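Local atomic coordinates of thiol-activated cytolysin (Desulfobulbus propionicus, PDB entry 6NAL), a protein that probably forms large oligomeric pores in target membranes, as a bacterial toxin of the cholesterol-dependent cytolysin family. Residues 5-10 with 207-212; 12-17 with 226-231; 93-98 with 114-119. All coordinates share one frame; numbering follows the deposited sequence.

Interaction 1 of 3, residues 5-10 with 207-212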
ATOM      1  N   ALA A   5     -28.562  46.748 -33.015  1.00 58.54           N
ATOM      2  CA  ALA A   5     -28.185  47.600 -31.900  1.00 56.79           C
ATOM      3  C   ALA A   5     -28.945  47.235 -30.635  1.00 59.49           C
ATOM      4  O   ALA A   5     -28.413  47.398 -29.532  1.00 60.50           O
ATOM      5  CB  ALA A   5     -28.411  49.066 -32.282  1.00 61.75           C
ATOM      6  N   LEU A   6     -30.172  46.724 -30.767  1.00 60.44           N
ATOM      7  CA  LEU A   6     -30.906  46.225 -29.601  1.00 53.83           C
ATOM      8  C   LEU A   6     -30.333  44.898 -29.118  1.00 56.07           C
ATOM      9  O   LEU A   6     -30.250  44.649 -27.906  1.00 60.05           O
ATOM     10  CB  LEU A   6     -32.394  46.066 -29.948  1.00 55.94           C
ATOM     11  CG  LEU A   6     -33.289  45.382 -28.898  1.00 60.59           C
ATOM     12  CD1 LEU A   6     -33.318  46.239 -27.635  1.00 53.60           C
ATOM     13  CD2 LEU A   6     -34.738  45.111 -29.401  1.00 61.55           C
ATOM     14  N   ILE A   7     -29.916  44.038 -30.049  1.00 56.86           N
ATOM     15  CA  ILE A   7     -29.320  42.762 -29.667  1.00 61.47           C
ATOM     16  C   ILE A   7     -28.004  42.986 -28.949  1.00 55.10           C
ATOM     17  O   ILE A   7     -27.745  42.359 -27.923  1.00 61.46           O
ATOM     18  CB  ILE A   7     -29.171  41.855 -30.898  1.00 60.25           C
ATOM     19  CG1 ILE A   7     -30.575  41.387 -31.312  1.00 48.91           C
ATOM     20  CG2 ILE A   7     -28.297  40.654 -30.599  1.00 44.38           C
ATOM     21  CD1 ILE A   7     -30.632  40.746 -32.679  1.00 46.28           C
ATOM     22  N   ASN A   8     -27.176  43.914 -29.430  1.00 51.39           N
ATOM     23  CA  ASN A   8     -25.936  44.211 -28.725  1.00 54.20           C
ATOM     24  C   ASN A   8     -26.210  44.677 -27.304  1.00 62.04           C
ATOM     25  O   ASN A   8     -25.621  44.163 -26.346  1.00 62.64           O
ATOM     26  CB  ASN A   8     -25.131  45.244 -29.485  1.00 56.02           C
ATOM     27  CG  ASN A   8     -24.396  44.628 -30.642  1.00 66.30           C
ATOM     28  OD1 ASN A   8     -23.945  43.472 -30.563  1.00 61.96           O
ATOM     29  ND2 ASN A   8     -24.307  45.365 -31.752  1.00 72.91           N
ATOM     30  N   ASP A   9     -27.125  45.622 -27.131  1.00 60.73           N
ATOM     31  CA  ASP A   9     -27.340  46.143 -25.788  1.00 64.97           C
ATOM     32  C   ASP A   9     -27.883  45.062 -24.869  1.00 55.52           C
ATOM     33  O   ASP A   9     -27.385  44.884 -23.756  1.00 63.72           O
ATOM     34  CB  ASP A   9     -28.259  47.356 -25.827  1.00 67.80           C
ATOM     35  CG  ASP A   9     -27.791  48.400 -26.819  1.00 86.79           C
ATOM     36  OD1 ASP A   9     -26.555  48.624 -26.953  1.00 87.63           O
ATOM     37  OD2 ASP A   9     -28.672  48.982 -27.489  1.00 96.73           O
ATOM     38  N   LYS A  10     -28.880  44.299 -25.322  1.00 55.09           N
ATOM     39  CA  LYS A  10     -29.421  43.246 -24.466  1.00 48.68           C
ATOM     40  C   LYS A  10     -28.391  42.142 -24.194  1.00 59.57           C
ATOM     41  O   LYS A  10     -28.412  41.518 -23.116  1.00 52.27           O
ATOM     42  CB  LYS A  10     -30.702  42.689 -25.091  1.00 49.32           C
ATOM     43  CG  LYS A  10     -31.930  43.635 -24.890  1.00 55.93           C
ATOM     44  CD  LYS A  10     -33.011  42.970 -24.050  1.00 55.51           C
ATOM     45  CE  LYS A  10     -33.981  44.010 -23.482  1.00 63.03           C
ATOM     46  NZ  LYS A  10     -34.131  43.887 -21.997  1.00 81.36           N
ATOM     47  N   LYS A 207     -18.271  43.107 -32.783  1.00 67.67           N
ATOM     48  CA  LYS A 207     -19.556  43.308 -32.115  1.00 78.88           C
ATOM     49  C   LYS A 207     -20.433  42.081 -32.373  1.00 70.61           C
ATOM     50  O   LYS A 207     -20.635  41.707 -33.534  1.00 64.17           O
ATOM     51  CB  LYS A 207     -20.246  44.603 -32.580  1.00 78.95           C
ATOM     52  CG  LYS A 207     -20.189  45.750 -31.499  1.00 92.66           C
ATOM     53  CD  LYS A 207     -21.439  45.828 -30.578  1.00100.56           C
ATOM     54  CE  LYS A 207     -21.354  46.967 -29.531  1.00111.23           C
ATOM     55  NZ  LYS A 207     -20.508  46.642 -28.322  1.00110.40           N
ATOM     56  N   PRO A 208     -20.948  41.436 -31.333  1.00 61.65           N
ATOM     57  CA  PRO A 208     -21.529  40.097 -31.514  1.00 63.56           C
ATOM     58  C   PRO A 208     -22.746  40.070 -32.408  1.00 59.12           C
ATOM     59  O   PRO A 208     -22.948  39.085 -33.128  1.00 54.94           O
ATOM     60  CB  PRO A 208     -21.896  39.681 -30.079  1.00 64.47           C
ATOM     61  CG  PRO A 208     -21.173  40.641 -29.179  1.00 60.41           C
ATOM     62  CD  PRO A 208     -21.037  41.909 -29.949  1.00 64.57           C
ATOM     63  N   ALA A 209     -23.580  41.112 -32.353  1.00 62.70           N
ATOM     64  CA  ALA A 209     -24.820  41.126 -33.123  1.00 58.83           C
ATOM     65  C   ALA A 209     -24.567  40.951 -34.612  1.00 48.83           C
ATOM     66  O   ALA A 209     -25.452  40.471 -35.341  1.00 48.11           O
ATOM     67  CB  ALA A 209     -25.579  42.430 -32.874  1.00 61.77           C
ATOM     68  N   ASP A 210     -23.370  41.300 -35.080  1.00 50.51           N
ATOM     69  CA  ASP A 210     -23.032  41.137 -36.501  1.00 56.01           C
ATOM     70  C   ASP A 210     -23.185  39.702 -37.024  1.00 50.72           C
ATOM     71  O   ASP A 210     -23.216  39.497 -38.242  1.00 54.53           O
ATOM     72  CB  ASP A 210     -21.584  41.581 -36.795  1.00 50.61           C
ATOM     73  CG  ASP A 210     -21.311  43.059 -36.443  1.00 72.72           C
ATOM     74  OD1 ASP A 210     -22.167  43.721 -35.791  1.00 73.63           O
ATOM     75  OD2 ASP A 210     -20.220  43.552 -36.824  1.00 77.50           O
ATOM     76  N   ILE A 211     -23.239  38.698 -36.146  1.00 54.40           N
ATOM     77  CA  ILE A 211     -23.515  37.335 -36.588  1.00 47.46           C
ATOM     78  C   ILE A 211     -24.942  37.171 -37.085  1.00 49.62           C
ATOM     79  O   ILE A 211     -25.214  36.239 -37.863  1.00 46.88           O
ATOM     80  CB  ILE A 211     -23.239  36.339 -35.449  1.00 46.12           C
ATOM     81  CG1 ILE A 211     -23.323  34.896 -35.929  1.00 50.13           C
ATOM     82  CG2 ILE A 211     -24.229  36.518 -34.267  1.00 43.34           C
ATOM     83  CD1 ILE A 211     -22.040  34.361 -36.474  1.00 49.22           C
ATOM     84  N   PHE A 212     -25.862  38.040 -36.668  1.00 37.51           N
ATOM     85  CA  PHE A 212     -27.246  37.873 -37.080  1.00 55.49           C
ATOM     86  C   PHE A 212     -27.565  38.665 -38.353  1.00 48.50           C
ATOM     87  O   PHE A 212     -26.982  39.715 -38.637  1.00 50.74           O
ATOM     88  CB  PHE A 212     -28.157  38.273 -35.930  1.00 40.88           C
ATOM     89  CG  PHE A 212     -27.912  37.479 -34.673  1.00 48.39           C
ATOM     90  CD1 PHE A 212     -28.250  36.141 -34.615  1.00 48.98           C
ATOM     91  CD2 PHE A 212     -27.317  38.071 -33.565  1.00 48.53           C
ATOM     92  CE1 PHE A 212     -28.030  35.401 -33.448  1.00 51.05           C
ATOM     93  CE2 PHE A 212     -27.082  37.350 -32.389  1.00 45.35           C
ATOM     94  CZ  PHE A 212     -27.458  36.015 -32.320  1.00 41.13           C
TER
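The N-terminal helix 2-12 of this cytolysin fold lies against a short 3-10 turn, residues 208-211, in the connection between strand 187-202 and helix 218-224. N8 does most of the work. With its CG anti to the carbonyl carbon (chi1 -79°), its amide reaches across to the start of the turn, where OD1 accepts the backbone N-H of A209 at 3.0 Å. The N-H approaches in the plane of the side-chain carbonyl, on a lone pair, and the bond is moderately bent, 150° at the hydrogen. One bond thus ties the helix to the turn and sets which way the amide is rotated. The fit round that amide is tight: ND2 sits 3.1 Å from CD of K207, whose chain crosses N8 obliquely, while OD1 also comes 3.4 Å from CD of P208.

One residue back on the helix, I7 supplies the apolar half. Its CG2 stands anti to the backbone N and points between two partners, the methyl of A209 and the ring of F212, which it meets obliquely. A209 is therefore shared: its N-H goes to N8, and its CB also packs on I7. The other helix residues R4 and L11 join in, R4 through a hydrogen bond to F212 O and L11 by packing on P208; L221 of helix 218-224 touches F212. The F212 ring is itself covered on one face by its neighbour I211, whose CG2 sits over the ring centre, 3.4 Å above the plane, while CG2 of I7 comes to 3.9 Å from CE2.

Interaction 2 of 3, residues 12-17 with 226-231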
ATOM      1  N   ALA A  12     -24.880  42.585 -24.096  1.00 51.05           N
ATOM      2  CA  ALA A  12     -23.928  43.167 -23.154  1.00 59.22           C
ATOM      3  C   ALA A  12     -24.515  43.296 -21.751  1.00 61.96           C
ATOM      4  O   ALA A  12     -23.792  43.162 -20.754  1.00 67.86           O
ATOM      5  CB  ALA A  12     -23.465  44.535 -23.653  1.00 54.75           C
ATOM      6  N   SER A  13     -25.809  43.522 -21.644  1.00 56.02           N
ATOM      7  CA  SER A  13     -26.424  43.645 -20.334  1.00 65.76           C
ATOM      8  C   SER A  13     -26.851  42.297 -19.767  1.00 65.08           C
ATOM      9  O   SER A  13     -27.459  42.250 -18.693  1.00 70.65           O
ATOM     10  CB  SER A  13     -27.630  44.601 -20.414  1.00 65.47           C
ATOM     11  OG  SER A  13     -28.845  43.880 -20.546  1.00 64.08           O
ATOM     12  N   LEU A  14     -26.572  41.201 -20.463  1.00 62.79           N
ATOM     13  CA  LEU A  14     -26.969  39.879 -19.991  1.00 63.17           C
ATOM     14  C   LEU A  14     -25.911  39.374 -19.007  1.00 67.69           C
ATOM     15  O   LEU A  14     -24.812  38.966 -19.402  1.00 56.92           O
ATOM     16  CB  LEU A  14     -27.145  38.942 -21.169  1.00 56.90           C
ATOM     17  CG  LEU A  14     -27.917  37.652 -20.947  1.00 63.78           C
ATOM     18  CD1 LEU A  14     -29.413  37.785 -20.998  1.00 57.37           C
ATOM     19  CD2 LEU A  14     -27.418  36.668 -22.037  1.00 61.02           C
ATOM     20  N   GLN A  15     -26.257  39.419 -17.716  1.00 66.09           N
ATOM     21  CA  GLN A  15     -25.321  39.164 -16.622  1.00 69.73           C
ATOM     22  C   GLN A  15     -25.415  37.692 -16.231  1.00 63.74           C
ATOM     23  O   GLN A  15     -26.499  37.189 -15.901  1.00 59.93           O
ATOM     24  CB  GLN A  15     -25.603  40.073 -15.422  1.00 68.76           C
ATOM     25  CG  GLN A  15     -26.037  41.475 -15.800  1.00 85.50           C
ATOM     26  CD  GLN A  15     -27.087  42.050 -14.858  1.00102.96           C
ATOM     27  OE1 GLN A  15     -26.920  42.022 -13.640  1.00 98.09           O
ATOM     28  NE2 GLN A  15     -28.178  42.575 -15.421  1.00 99.95           N
ATOM     29  N   TYR A  16     -24.295  36.990 -16.350  1.00 57.34           N
ATOM     30  CA  TYR A  16     -24.204  35.582 -15.991  1.00 60.82           C
ATOM     31  C   TYR A  16     -22.732  35.313 -15.744  1.00 56.87           C
ATOM     32  O   TYR A  16     -21.856  36.015 -16.269  1.00 66.55           O
ATOM     33  CB  TYR A  16     -24.761  34.638 -17.075  1.00 51.92           C
ATOM     34  CG  TYR A  16     -23.979  34.725 -18.345  1.00 62.92           C
ATOM     35  CD1 TYR A  16     -22.746  34.080 -18.483  1.00 51.41           C
ATOM     36  CD2 TYR A  16     -24.456  35.495 -19.408  1.00 62.22           C
ATOM     37  CE1 TYR A  16     -22.028  34.211 -19.634  1.00 53.93           C
ATOM     38  CE2 TYR A  16     -23.748  35.626 -20.569  1.00 51.66           C
ATOM     39  CZ  TYR A  16     -22.541  34.982 -20.687  1.00 55.18           C
ATOM     40  OH  TYR A  16     -21.863  35.126 -21.876  1.00 52.62           O
ATOM     41  N   ASN A  17     -22.473  34.279 -14.961  1.00 60.27           N
ATOM     42  CA  ASN A  17     -21.115  33.922 -14.573  1.00 70.30           C
ATOM     43  C   ASN A  17     -20.614  32.831 -15.508  1.00 63.85           C
ATOM     44  O   ASN A  17     -21.153  31.713 -15.478  1.00 56.39           O
ATOM     45  CB  ASN A  17     -21.093  33.451 -13.121  1.00 57.88           C
ATOM     46  CG  ASN A  17     -19.797  32.724 -12.742  1.00 67.50           C
ATOM     47  OD1 ASN A  17     -19.829  31.772 -11.979  1.00 69.21           O
ATOM     48  ND2 ASN A  17     -18.665  33.185 -13.251  1.00 74.32           N
ATOM     49  N   ILE A 226     -32.899  31.928 -25.420  1.00 43.35           N
ATOM     50  CA  ILE A 226     -31.840  32.759 -24.857  1.00 41.64           C
ATOM     51  C   ILE A 226     -32.348  33.530 -23.650  1.00 51.51           C
ATOM     52  O   ILE A 226     -33.484  34.040 -23.634  1.00 42.51           O
ATOM     53  CB  ILE A 226     -31.273  33.714 -25.916  1.00 39.12           C
ATOM     54  CG1 ILE A 226     -30.660  32.883 -27.028  1.00 45.51           C
ATOM     55  CG2 ILE A 226     -30.275  34.657 -25.282  1.00 47.51           C
ATOM     56  CD1 ILE A 226     -29.492  32.004 -26.547  1.00 47.96           C
ATOM     57  N   SER A 227     -31.479  33.647 -22.638  1.00 53.75           N
ATOM     58  CA  SER A 227     -31.799  34.243 -21.342  1.00 54.23           C
ATOM     59  C   SER A 227     -30.535  34.151 -20.491  1.00 55.37           C
ATOM     60  O   SER A 227     -29.546  33.545 -20.915  1.00 51.19           O
ATOM     61  CB  SER A 227     -32.975  33.529 -20.666  1.00 51.27           C
ATOM     62  OG  SER A 227     -32.595  32.252 -20.184  1.00 59.88           O
ATOM     63  N   GLU A 228     -30.565  34.689 -19.274  1.00 56.14           N
ATOM     64  CA  GLU A 228     -29.363  34.677 -18.442  1.00 63.12           C
ATOM     65  C   GLU A 228     -28.959  33.274 -18.019  1.00 50.52           C
ATOM     66  O   GLU A 228     -27.775  33.016 -17.828  1.00 57.65           O
ATOM     67  CB  GLU A 228     -29.576  35.540 -17.211  1.00 70.62           C
ATOM     68  CG  GLU A 228     -29.789  36.993 -17.577  1.00 80.81           C
ATOM     69  CD  GLU A 228     -29.676  37.907 -16.391  1.00 85.08           C
ATOM     70  OE1 GLU A 228     -29.560  37.377 -15.261  1.00 98.45           O
ATOM     71  OE2 GLU A 228     -29.686  39.147 -16.594  1.00 76.50           O
ATOM     72  N   GLU A 229     -29.912  32.366 -17.844  1.00 51.83           N
ATOM     73  CA  GLU A 229     -29.586  30.975 -17.555  1.00 52.96           C
ATOM     74  C   GLU A 229     -29.148  30.196 -18.795  1.00 59.30           C
ATOM     75  O   GLU A 229     -28.577  29.109 -18.662  1.00 50.59           O
ATOM     76  CB  GLU A 229     -30.784  30.260 -16.923  1.00 59.90           C
ATOM     77  CG  GLU A 229     -31.242  30.834 -15.570  1.00 69.78           C
ATOM     78  CD  GLU A 229     -31.931  32.203 -15.697  1.00 88.60           C
ATOM     79  OE1 GLU A 229     -32.296  32.597 -16.844  1.00 85.43           O
ATOM     80  OE2 GLU A 229     -32.103  32.885 -14.646  1.00 90.13           O
ATOM     81  N   HIS A 230     -29.402  30.701 -20.001  1.00 50.14           N
ATOM     82  CA  HIS A 230     -29.032  29.994 -21.224  1.00 45.20           C
ATOM     83  C   HIS A 230     -28.462  30.974 -22.231  1.00 42.28           C
ATOM     84  O   HIS A 230     -29.057  31.241 -23.272  1.00 45.40           O
ATOM     85  CB  HIS A 230     -30.246  29.235 -21.744  1.00 47.26           C
ATOM     86  CG  HIS A 230     -30.767  28.257 -20.744  1.00 46.05           C
ATOM     87  ND1 HIS A 230     -30.182  27.028 -20.521  1.00 47.43           N
ATOM     88  CD2 HIS A 230     -31.790  28.350 -19.866  1.00 52.30           C
ATOM     89  CE1 HIS A 230     -30.851  26.388 -19.581  1.00 52.41           C
ATOM     90  NE2 HIS A 230     -31.838  27.168 -19.173  1.00 60.78           N
ATOM     91  N   PRO A 231     -27.314  31.558 -21.920  1.00 42.40           N
ATOM     92  CA  PRO A 231     -26.676  32.513 -22.859  1.00 38.36           C
ATOM     93  C   PRO A 231     -26.315  31.840 -24.167  1.00 36.21           C
ATOM     94  O   PRO A 231     -26.248  30.601 -24.219  1.00 35.19           O
ATOM     95  CB  PRO A 231     -25.410  32.961 -22.121  1.00 39.62           C
ATOM     96  CG  PRO A 231     -25.148  31.859 -21.114  1.00 42.47           C
ATOM     97  CD  PRO A 231     -26.502  31.301 -20.725  1.00 42.67           C
TER
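Y16 and P231 cross obliquely, with the proline laid over one face of the tyrosine ring. The touching atom is P231 CB, which is 3.9 Å from the centroid of the Y16 ring and 26° off its normal. That makes a CH-pi contact shifted toward the rim, so CE2 of Y16 is the ring atom closest to P231 CB, at 3.5 Å. Y16 gets there by taking the crowded first torsion, CG between the backbone N and the carbonyl carbon (chi1 63°). The same ring also meets that of F340.

L14 and E228 slide past each other in opposite directions. The leucine CG is anti to its backbone N, which carries CD1 to 3.5 Å from CG of E228, and its other branch, CD2, looks toward P231 CB at 4.2 Å. E228 belongs to a type I beta turn, S227 to H230, closed by H230 N to S227 O; the turn joins helix 218-224 to the long strand 232-250 of the central sheet. Facing it is the loop that follows the N-terminal helix 2-12, so two connections of the cytolysin fold meet here, with L14 O held by a hydrogen bond from K342 NZ.

Beyond L14, the extended E228 chain runs beside Q15, both pointing the same way, with carboxylate and amide planes 63° apart. OE1 of E228 comes to 3.1 Å from the backbone O of Q15; both are acceptors, so this is not a hydrogen bond, and such crowding might raise the affinity of the carboxylate for a proton. The Q15 amide turns back instead, NE2 making a weak hydrogen bond to S13 O at 3.4 Å.

Interaction 3 of 3, residues 93-98 with 114-119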
ATOM      1  N   VAL A  93     -31.775  30.774 -35.906  1.00 64.58           N
ATOM      2  CA  VAL A  93     -32.139  32.083 -36.436  1.00 62.03           C
ATOM      3  C   VAL A  93     -31.331  32.353 -37.702  1.00 58.35           C
ATOM      4  O   VAL A  93     -30.392  31.629 -38.043  1.00 57.24           O
ATOM      5  CB  VAL A  93     -31.933  33.217 -35.406  1.00 52.76           C
ATOM      6  CG1 VAL A  93     -32.969  33.123 -34.295  1.00 61.70           C
ATOM      7  CG2 VAL A  93     -30.549  33.188 -34.810  1.00 65.03           C
ATOM      8  N   ASP A  94     -31.707  33.407 -38.406  1.00 57.69           N
ATOM      9  CA  ASP A  94     -31.028  33.747 -39.648  1.00 56.76           C
ATOM     10  C   ASP A  94     -29.753  34.501 -39.327  1.00 46.03           C
ATOM     11  O   ASP A  94     -29.730  35.352 -38.430  1.00 46.51           O
ATOM     12  CB  ASP A  94     -31.946  34.587 -40.535  1.00 58.59           C
ATOM     13  CG  ASP A  94     -33.192  33.825 -40.950  1.00 68.53           C
ATOM     14  OD1 ASP A  94     -33.031  32.642 -41.331  1.00 70.63           O
ATOM     15  OD2 ASP A  94     -34.314  34.389 -40.894  1.00 78.20           O
ATOM     16  N   LYS A  95     -28.706  34.215 -40.081  1.00 43.09           N
ATOM     17  CA  LYS A  95     -27.406  34.778 -39.769  1.00 52.65           C
ATOM     18  C   LYS A  95     -26.786  35.488 -40.965  1.00 44.14           C
ATOM     19  O   LYS A  95     -27.182  35.288 -42.111  1.00 48.03           O
ATOM     20  CB  LYS A  95     -26.467  33.679 -39.265  1.00 58.67           C
ATOM     21  CG  LYS A  95     -26.891  33.054 -37.933  1.00 56.23           C
ATOM     22  CD  LYS A  95     -26.006  31.900 -37.560  1.00 54.02           C
ATOM     23  CE  LYS A  95     -26.611  30.575 -37.957  1.00 55.87           C
ATOM     24  NZ  LYS A  95     -25.729  29.509 -37.400  1.00 57.84           N
ATOM     25  N   ASP A  96     -25.824  36.352 -40.663  1.00 48.37           N
ATOM     26  CA  ASP A  96     -24.988  36.998 -41.662  1.00 62.15           C
ATOM     27  C   ASP A  96     -23.653  36.257 -41.790  1.00 60.36           C
ATOM     28  O   ASP A  96     -23.430  35.237 -41.127  1.00 55.62           O
ATOM     29  CB  ASP A  96     -24.769  38.471 -41.304  1.00 65.99           C
ATOM     30  CG  ASP A  96     -24.576  39.375 -42.551  1.00 79.59           C
ATOM     31  OD1 ASP A  96     -24.528  38.872 -43.706  1.00 79.36           O
ATOM     32  OD2 ASP A  96     -24.457  40.607 -42.368  1.00 83.07           O
ATOM     33  N   ARG A  97     -22.743  36.803 -42.613  1.00 53.48           N
ATOM     34  CA  ARG A  97     -21.550  36.092 -43.061  1.00 58.98           C
ATOM     35  C   ARG A  97     -20.476  36.052 -41.980  1.00 51.66           C
ATOM     36  O   ARG A  97     -20.334  36.976 -41.177  1.00 56.91           O
ATOM     37  CB  ARG A  97     -20.975  36.735 -44.333  1.00 63.22           C
ATOM     38  CG  ARG A  97     -21.934  36.799 -45.557  1.00 66.17           C
ATOM     39  CD  ARG A  97     -21.218  36.895 -46.935  1.00 63.08           C
ATOM     40  NE  ARG A  97     -20.008  37.733 -46.964  1.00 74.18           N
ATOM     41  CZ  ARG A  97     -19.956  39.038 -46.657  1.00 84.64           C
ATOM     42  NH1 ARG A  97     -21.057  39.695 -46.283  1.00 84.25           N
ATOM     43  NH2 ARG A  97     -18.793  39.694 -46.721  1.00 72.33           N
ATOM     44  N   VAL A  98     -19.696  34.976 -41.995  1.00 52.37           N
ATOM     45  CA  VAL A  98     -18.643  34.735 -41.015  1.00 54.19           C
ATOM     46  C   VAL A  98     -17.426  34.165 -41.722  1.00 43.70           C
ATOM     47  O   VAL A  98     -17.552  33.384 -42.670  1.00 46.94           O
ATOM     48  CB  VAL A  98     -19.103  33.750 -39.917  1.00 43.87           C
ATOM     49  CG1 VAL A  98     -17.901  33.183 -39.158  1.00 57.02           C
ATOM     50  CG2 VAL A  98     -20.038  34.403 -38.966  1.00 51.20           C
ATOM     51  N   VAL A 114     -18.993  32.953 -45.492  1.00 53.71           N
ATOM     52  CA  VAL A 114     -20.341  32.552 -45.875  1.00 52.74           C
ATOM     53  C   VAL A 114     -21.253  32.690 -44.663  1.00 58.71           C
ATOM     54  O   VAL A 114     -20.799  32.827 -43.514  1.00 57.87           O
ATOM     55  CB  VAL A 114     -20.394  31.111 -46.428  1.00 58.07           C
ATOM     56  CG1 VAL A 114     -19.934  30.125 -45.391  1.00 55.66           C
ATOM     57  CG2 VAL A 114     -21.814  30.788 -46.881  1.00 70.91           C
ATOM     58  N   VAL A 115     -22.554  32.653 -44.913  1.00 50.81           N
ATOM     59  CA  VAL A 115     -23.506  32.617 -43.803  1.00 56.89           C
ATOM     60  C   VAL A 115     -23.406  31.256 -43.120  1.00 51.32           C
ATOM     61  O   VAL A 115     -23.581  30.222 -43.780  1.00 48.48           O
ATOM     62  CB  VAL A 115     -24.941  32.912 -44.273  1.00 56.72           C
ATOM     63  CG1 VAL A 115     -24.976  34.266 -44.989  1.00 50.53           C
ATOM     64  CG2 VAL A 115     -25.452  31.816 -45.156  1.00 54.52           C
ATOM     65  N   PRO A 116     -23.119  31.201 -41.810  1.00 48.77           N
ATOM     66  CA  PRO A 116     -22.864  29.901 -41.177  1.00 45.53           C
ATOM     67  C   PRO A 116     -24.087  29.015 -41.147  1.00 46.28           C
ATOM     68  O   PRO A 116     -24.920  29.086 -40.240  1.00 53.89           O
ATOM     69  CB  PRO A 116     -22.439  30.263 -39.752  1.00 53.84           C
ATOM     70  CG  PRO A 116     -22.110  31.727 -39.783  1.00 52.90           C
ATOM     71  CD  PRO A 116     -23.029  32.300 -40.836  1.00 55.36           C
ATOM     72  N   THR A 117     -24.195  28.165 -42.148  1.00 44.04           N
ATOM     73  CA  THR A 117     -25.183  27.088 -42.156  1.00 47.40           C
ATOM     74  C   THR A 117     -24.455  25.784 -42.463  1.00 41.40           C
ATOM     75  O   THR A 117     -23.346  25.772 -43.023  1.00 36.52           O
ATOM     76  CB  THR A 117     -26.290  27.310 -43.167  1.00 49.12           C
ATOM     77  OG1 THR A 117     -25.750  27.029 -44.458  1.00 57.55           O
ATOM     78  CG2 THR A 117     -26.761  28.822 -43.098  1.00 52.32           C
ATOM     79  N   PHE A 118     -24.996  24.701 -41.917  1.00 39.35           N
ATOM     80  CA  PHE A 118     -24.368  23.403 -42.114  1.00 41.22           C
ATOM     81  C   PHE A 118     -24.053  23.147 -43.585  1.00 46.09           C
ATOM     82  O   PHE A 118     -22.949  22.724 -43.937  1.00 48.59           O
ATOM     83  CB  PHE A 118     -25.273  22.313 -41.556  1.00 39.66           C
ATOM     84  CG  PHE A 118     -24.638  20.941 -41.575  1.00 48.03           C
ATOM     85  CD1 PHE A 118     -23.360  20.731 -41.050  1.00 52.19           C
ATOM     86  CD2 PHE A 118     -25.291  19.873 -42.123  1.00 48.05           C
ATOM     87  CE1 PHE A 118     -22.757  19.467 -41.079  1.00 46.43           C
ATOM     88  CE2 PHE A 118     -24.692  18.625 -42.157  1.00 61.89           C
ATOM     89  CZ  PHE A 118     -23.417  18.427 -41.634  1.00 53.46           C
ATOM     90  N   ALA A 119     -25.019  23.400 -44.468  1.00 54.85           N
ATOM     91  CA  ALA A 119     -24.792  23.091 -45.877  1.00 54.48           C
ATOM     92  C   ALA A 119     -23.736  24.014 -46.469  1.00 49.15           C
ATOM     93  O   ALA A 119     -22.904  23.588 -47.276  1.00 52.35           O
ATOM     94  CB  ALA A 119     -26.100  23.179 -46.651  1.00 47.96           C
TER
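K95 leaves its backbone with CG anti to the carbonyl carbon (chi1 -65°), runs straight through chi2 and then bends at chi3 (-97°), which turns NZ onto the backbone O of P116. The hydrogen bond is 3.0 Å from K95 NZ to P116 O and lies in the carbonyl plane. Y72 OH hydrogen-bonds the same oxygen and makes a weak hydrogen bond with NZ. V98, with CG1 anti to its backbone N (chi1 163°), places CG2 against the proline ring: V98 CG2 to P116 CG is 3.5 Å, tighter than usual for two carbons, and the two side chains cross at about a right angle. P116 is thus wedged between V98 and K95, its CD also 3.0 Å from D96 O.

V115 CG1 lies along the backbone of K95 and D96 and meets R97 CG. Outside the two segments, the D96 carboxylate forms a salt bridge through OD2 with R4 of helix 2-12.

Next to these side chains, the backbones pair reciprocally: V98 N gives to V114 O at 2.9 Å and V114 N to V98 O at 3.2 Å, each donor above the carbonyl plane. This is a hydrogen-bonded antiparallel pair at the open end of the beta hairpin 98-103/110-114. From there V115 and P116 lead to helix 118-133, whose N-cap is T117, its OG1 accepting the N-H of N120.

Overall arrangement
All three contacts sit at one end of the elongated molecule, 37 to 44 Å from the centre of the chain. Along the sequence come 5-10, 12-17, 93-98, 114-119, 207-212 and 226-231, so interactions 1 and 2 interleave while interaction 3 is local and falls within the span of both. Interactions 1 and 2, centres 14 Å apart, follow one another from helix 2-12 into its loop, and flank helix 218-224. Interactions 1 and 3 are 15 Å apart and touch, I211 O standing 2.9 Å from D96 N. Interactions 2 and 3 stay about 8 Å apart at their nearest atoms. The N-terminal helix is thereby joined to loops bordering the central sheet.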